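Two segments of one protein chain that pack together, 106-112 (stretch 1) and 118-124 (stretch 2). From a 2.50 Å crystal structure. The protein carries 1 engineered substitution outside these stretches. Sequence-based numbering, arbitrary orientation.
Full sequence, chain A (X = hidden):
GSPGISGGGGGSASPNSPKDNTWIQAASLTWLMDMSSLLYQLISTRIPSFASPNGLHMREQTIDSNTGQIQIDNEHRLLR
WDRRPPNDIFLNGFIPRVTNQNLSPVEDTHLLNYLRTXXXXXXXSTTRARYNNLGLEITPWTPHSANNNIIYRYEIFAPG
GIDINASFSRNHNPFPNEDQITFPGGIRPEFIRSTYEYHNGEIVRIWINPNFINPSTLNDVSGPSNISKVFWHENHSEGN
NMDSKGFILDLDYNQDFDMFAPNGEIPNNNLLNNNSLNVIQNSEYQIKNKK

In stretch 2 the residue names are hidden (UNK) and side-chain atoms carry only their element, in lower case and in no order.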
ATOM      1  N   VAL A 106     -12.140 -14.030  24.449  1.00 83.50           N
ATOM      2  CA  VAL A 106     -12.097 -12.583  24.256  1.00 78.86           C
ATOM      3  C   VAL A 106     -13.481 -12.017  24.613  1.00 72.47           C
ATOM      4  O   VAL A 106     -14.404 -12.757  25.002  1.00 71.73           O
ATOM      5  CB  VAL A 106     -11.756 -12.231  22.772  1.00 82.16           C
ATOM      6  CG1 VAL A 106     -10.320 -12.569  22.472  1.00 82.01           C
ATOM      7  CG2 VAL A 106     -12.670 -12.993  21.818  1.00 81.71           C
ATOM      8  N   GLU A 107     -13.630 -10.706  24.465  1.00 61.13           N
ATOM      9  CA  GLU A 107     -14.898 -10.052  24.752  1.00 57.35           C
ATOM     10  C   GLU A 107     -16.033 -10.415  23.779  1.00 51.91           C
ATOM     11  O   GLU A 107     -17.203 -10.208  24.097  1.00 50.92           O
ATOM     12  CB  GLU A 107     -14.719  -8.528  24.786  1.00 58.78           C
ATOM     13  CG  GLU A 107     -13.870  -8.018  25.951  1.00 68.03           C
ATOM     14  CD  GLU A 107     -14.433  -8.400  27.309  1.00 78.80           C
ATOM     15  OE1 GLU A 107     -15.513  -7.866  27.654  1.00 67.49           O
ATOM     16  OE2 GLU A 107     -13.790  -9.215  28.025  1.00 64.91           O
ATOM     17  N   ASP A 108     -15.682 -10.930  22.599  1.00 42.68           N
ATOM     18  CA  ASP A 108     -16.654 -11.292  21.561  1.00 39.90           C
ATOM     19  C   ASP A 108     -17.848 -12.077  22.061  1.00 41.33           C
ATOM     20  O   ASP A 108     -18.972 -11.859  21.614  1.00 39.79           O
ATOM     21  CB  ASP A 108     -15.988 -12.079  20.429  1.00 40.96           C
ATOM     22  CG  ASP A 108     -14.870 -11.311  19.737  1.00 50.96           C
ATOM     23  OD1 ASP A 108     -14.568 -10.166  20.154  1.00 51.42           O
ATOM     24  OD2 ASP A 108     -14.275 -11.859  18.775  1.00 56.70           O
ATOM     25  N   THR A 109     -17.584 -13.021  22.960  1.00 38.12           N
ATOM     26  CA  THR A 109     -18.624 -13.902  23.509  1.00 37.57           C
ATOM     27  C   THR A 109     -18.957 -13.607  24.946  1.00 40.25           C
ATOM     28  O   THR A 109     -19.739 -14.310  25.552  1.00 40.62           O
ATOM     29  CB  THR A 109     -18.238 -15.405  23.387  1.00 42.32           C
ATOM     30  OG1 THR A 109     -16.938 -15.619  23.958  1.00 46.60           O
ATOM     31  CG2 THR A 109     -18.196 -15.810  21.926  1.00 34.84           C
ATOM     32  N   HIS A 110     -18.372 -12.546  25.487  1.00 36.26           N
ATOM     33  CA  HIS A 110     -18.628 -12.175  26.860  1.00 35.93           C
ATOM     34  C   HIS A 110     -20.007 -11.562  27.063  1.00 38.87           C
ATOM     35  O   HIS A 110     -20.192 -10.342  27.052  1.00 40.49           O
ATOM     36  CB  HIS A 110     -17.510 -11.299  27.423  1.00 37.69           C
ATOM     37  CG  HIS A 110     -17.506 -11.240  28.912  1.00 43.06           C
ATOM     38  ND1 HIS A 110     -16.345 -11.127  29.659  1.00 45.88           N
ATOM     39  CD2 HIS A 110     -18.526 -11.306  29.814  1.00 45.68           C
ATOM     40  CE1 HIS A 110     -16.654 -11.104  30.950  1.00 45.23           C
ATOM     41  NE2 HIS A 110     -17.969 -11.218  31.069  1.00 45.59           N
ATOM     42  N   LEU A 111     -20.980 -12.438  27.283  1.00 33.10           N
ATOM     43  CA  LEU A 111     -22.369 -12.053  27.463  1.00 31.96           C
ATOM     44  C   LEU A 111     -22.696 -11.025  28.527  1.00 38.22           C
ATOM     45  O   LEU A 111     -23.466 -10.099  28.277  1.00 38.90           O
ATOM     46  CB  LEU A 111     -23.267 -13.290  27.586  1.00 31.17           C
ATOM     47  CG  LEU A 111     -24.778 -13.016  27.656  1.00 34.38           C
ATOM     48  CD1 LEU A 111     -25.244 -12.258  26.417  1.00 33.15           C
ATOM     49  CD2 LEU A 111     -25.533 -14.322  27.806  1.00 34.05           C
ATOM     50  N   LEU A 112     -22.157 -11.196  29.729  1.00 36.64           N
ATOM     51  CA  LEU A 112     -22.441 -10.250  30.822  1.00 36.62           C
ATOM     52  C   LEU A 112     -21.857  -8.869  30.565  1.00 38.36           C
ATOM     53  O   LEU A 112     -22.487  -7.872  30.883  1.00 38.33           O
ATOM     54  CB  LEU A 112     -21.969 -10.797  32.179  1.00 37.03           C
ATOM     55  CG  LEU A 112     -22.974 -11.747  32.853  1.00 41.62           C
ATOM     56  CD1 LEU A 112     -22.325 -12.422  34.058  1.00 41.64           C
ATOM     57  CD2 LEU A 112     -24.281 -11.043  33.244  1.00 40.81           C
ATOM     58  N   UNK A 118     -22.295  -2.816  26.746  1.00 30.19           N
ATOM     59  CA  UNK A 118     -22.527  -2.637  25.315  1.00 29.41           C
ATOM     60  C   UNK A 118     -21.268  -2.744  24.472  1.00 35.04           C
ATOM     61  O   UNK A 118     -21.200  -2.193  23.383  1.00 35.95           O
ATOM     62  c   UNK A 118     -24.106  -1.439  23.704  1.00 43.88           C
ATOM     63  c   UNK A 118     -23.250  -1.332  24.987  1.00 26.54           C
ATOM     64  n   UNK A 118     -24.309  -0.310  23.059  1.00 30.32           N
ATOM     65  o   UNK A 118     -24.573  -2.533  23.324  1.00 35.86           O
ATOM     66  N   UNK A 119     -20.284  -3.467  24.971  1.00 32.50           N
ATOM     67  CA  UNK A 119     -19.032  -3.694  24.254  1.00 32.74           C
ATOM     68  C   UNK A 119     -19.357  -4.509  22.976  1.00 35.06           C
ATOM     69  O   UNK A 119     -20.335  -5.242  22.942  1.00 34.48           O
ATOM     70  c   UNK A 119     -18.094  -4.499  25.180  1.00 37.46           C
ATOM     71  o   UNK A 119     -18.792  -5.589  25.801  1.00 43.94           O
ATOM     72  N   UNK A 120     -18.546  -4.376  21.935  1.00 31.42           N
ATOM     73  CA  UNK A 120     -18.781  -5.105  20.670  1.00 30.42           C
ATOM     74  C   UNK A 120     -18.746  -6.606  20.880  1.00 35.31           C
ATOM     75  O   UNK A 120     -17.850  -7.135  21.553  1.00 34.52           O
ATOM     76  c   UNK A 120     -17.354  -3.513  21.875  1.00 31.34           C
ATOM     77  c   UNK A 120     -17.050  -3.466  20.422  1.00 35.72           C
ATOM     78  c   UNK A 120     -17.600  -4.688  19.778  1.00 31.18           C
ATOM     79  N   UNK A 121     -19.705  -7.302  20.275  1.00 31.58           N
ATOM     80  CA  UNK A 121     -19.766  -8.737  20.443  1.00 30.01           C
ATOM     81  C   UNK A 121     -20.509  -9.362  19.289  1.00 32.94           C
ATOM     82  O   UNK A 121     -20.909  -8.674  18.353  1.00 34.08           O
ATOM     83  c   UNK A 121     -20.496  -9.047  21.751  1.00 30.99           C
ATOM     84  o   UNK A 121     -21.871  -8.743  21.647  1.00 33.42           O
ATOM     85  N   UNK A 122     -20.689 -10.676  19.366  1.00 27.07           N
ATOM     86  CA  UNK A 122     -21.418 -11.445  18.364  1.00 26.02           C
ATOM     87  C   UNK A 122     -22.930 -11.456  18.665  1.00 28.45           C
ATOM     88  O   UNK A 122     -23.704 -12.085  17.945  1.00 29.27           O
ATOM     89  c   UNK A 122     -19.473 -13.018  17.881  1.00 27.68           C
ATOM     90  c   UNK A 122     -21.278 -15.157  19.592  1.00 30.53           C
ATOM     91  c   UNK A 122     -21.142 -13.607  19.696  1.00 29.62           C
ATOM     92  c   UNK A 122     -20.929 -12.919  18.335  1.00 28.94           C
ATOM     93  N   UNK A 123     -23.346 -10.774  19.730  1.00 23.03           N
ATOM     94  CA  UNK A 123     -24.759 -10.745  20.115  1.00 23.10           C
ATOM     95  C   UNK A 123     -25.573  -9.593  19.522  1.00 28.11           C
ATOM     96  O   UNK A 123     -25.105  -8.452  19.402  1.00 27.73           O
ATOM     97  c   UNK A 123     -24.101 -11.701  22.410  1.00 26.76           C
ATOM     98  c   UNK A 123     -24.476 -13.045  22.409  1.00 29.00           C
ATOM     99  c   UNK A 123     -22.947 -11.325  23.114  1.00 27.93           C
ATOM    100  c   UNK A 123     -23.685 -13.995  23.073  1.00 29.53           C
ATOM    101  c   UNK A 123     -22.536 -13.601  23.755  1.00 28.06           C
ATOM    102  c   UNK A 123     -22.166 -12.263  23.776  1.00 29.84           C
ATOM    103  c   UNK A 123     -24.916 -10.674  21.663  1.00 25.11           C
ATOM    104  N   UNK A 124     -26.845  -9.885  19.230  1.00 23.92           N
ATOM    105  CA  UNK A 124     -27.757  -8.859  18.744  1.00 21.62           C
ATOM    106  C   UNK A 124     -28.950  -8.846  19.685  1.00 27.18           C
ATOM    107  O   UNK A 124     -29.482  -9.850  20.000  1.00 25.25           O
ATOM    108  c   UNK A 124     -28.202  -9.126  17.247  1.00 22.44           C
ATOM    109  c   UNK A 124     -27.060  -8.882  16.333  1.00 20.68           C
ATOM    110  c   UNK A 124     -29.411  -8.271  16.862  1.00 20.50           C
TER
HETATM  111  O   HOH W   1     -18.673  -8.070  24.614  1.00 38.43           O

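Position 118 carries four side-chain atoms: a carbon, then a second carbon bearing one oxygen and one nitrogen. They touch nothing on stretch 1. That flat, forked end is a carboxamide, and the residue is Asn118. It is the first residue after a helix to leave helical geometry, and its phi of 72° is positive, a conformation that asparagine adopts more readily than most residues with a CB.

Position 119 has one carbon followed by one oxygen, with no further branch. The CA-to-CB bond points toward stretch 1, and the oxygen lies 2.8 Å from water 1, which also donates a hydrogen bond to Glu107 O at 2.6 Å. This is Ser119, with chi1 in the p well. A short hydroxyl suits the site because it can bond to the water: Ser119 OG and Glu107 OE1 remain 4.4 Å apart, so it is the water that joins Ser119 to stretch 1.

At position 120 three carbons close a ring onto the backbone nitrogen, and the ring stays well clear of stretch 1. The residue is Pro120. Its contribution is made by the backbone: the carbonyl accepts a weak hydrogen bond from the same water, 3.3 Å from the water oxygen to Pro120 O. Proline has no amide hydrogen to satisfy, and its ring holds phi near -61°, suiting an extended, exposed stretch of loop.

Position 121 again shows one carbon and one oxygen. The carbon, CB, sits 3.2 Å from Asp108 O, so the two stretches lie close together here. The residue is Ser121, and its oxygen serves its own stretch: the backbone N of residue 123 donates to Ser121 OG at 3.2 Å, a local bond that a small hydroxyl side chain can make.

Position 122 has four carbons, forked at the first, with one arm two carbons long. The end of the longer arm lies near Thr109 and the short arm near Asp108. This is Ile122, with CD1 3.9 Å from Thr109 CG2 and CG2 4.4 Å from Asp108 CB. An all-carbon side chain suits this buried place.

Position 123 has one carbon leading to a ring of six carbons. Leu111 CD1 stands over one ring face, 3.9 Å from the ring centroid and only 4° off the normal, a CH-pi contact. The residue is Phe123. At the ring edge, Thr109 O approaches Phe123 CZ at 3.4 Å. A flat ring offers face and edge at once.

Position 124 has one carbon carrying two more, and makes no contact with stretch 1. The fork is that of Val124; its beta-branched side chain suits the strand that begins at Phe123.

The contact is anchored by one direct hydrogen bond, Ile122 N to Asp108 O at 3.1 Å and nearly straight at 162°. Beside it, water 1 links Glu107 to Ser119 and Pro120, while Ile122 and Phe123 pack against Thr109 and Leu111. Polar bridging and apolar packing thus share a small interface of 365 Å².

Stretch 2 118-124: NSPSIFV
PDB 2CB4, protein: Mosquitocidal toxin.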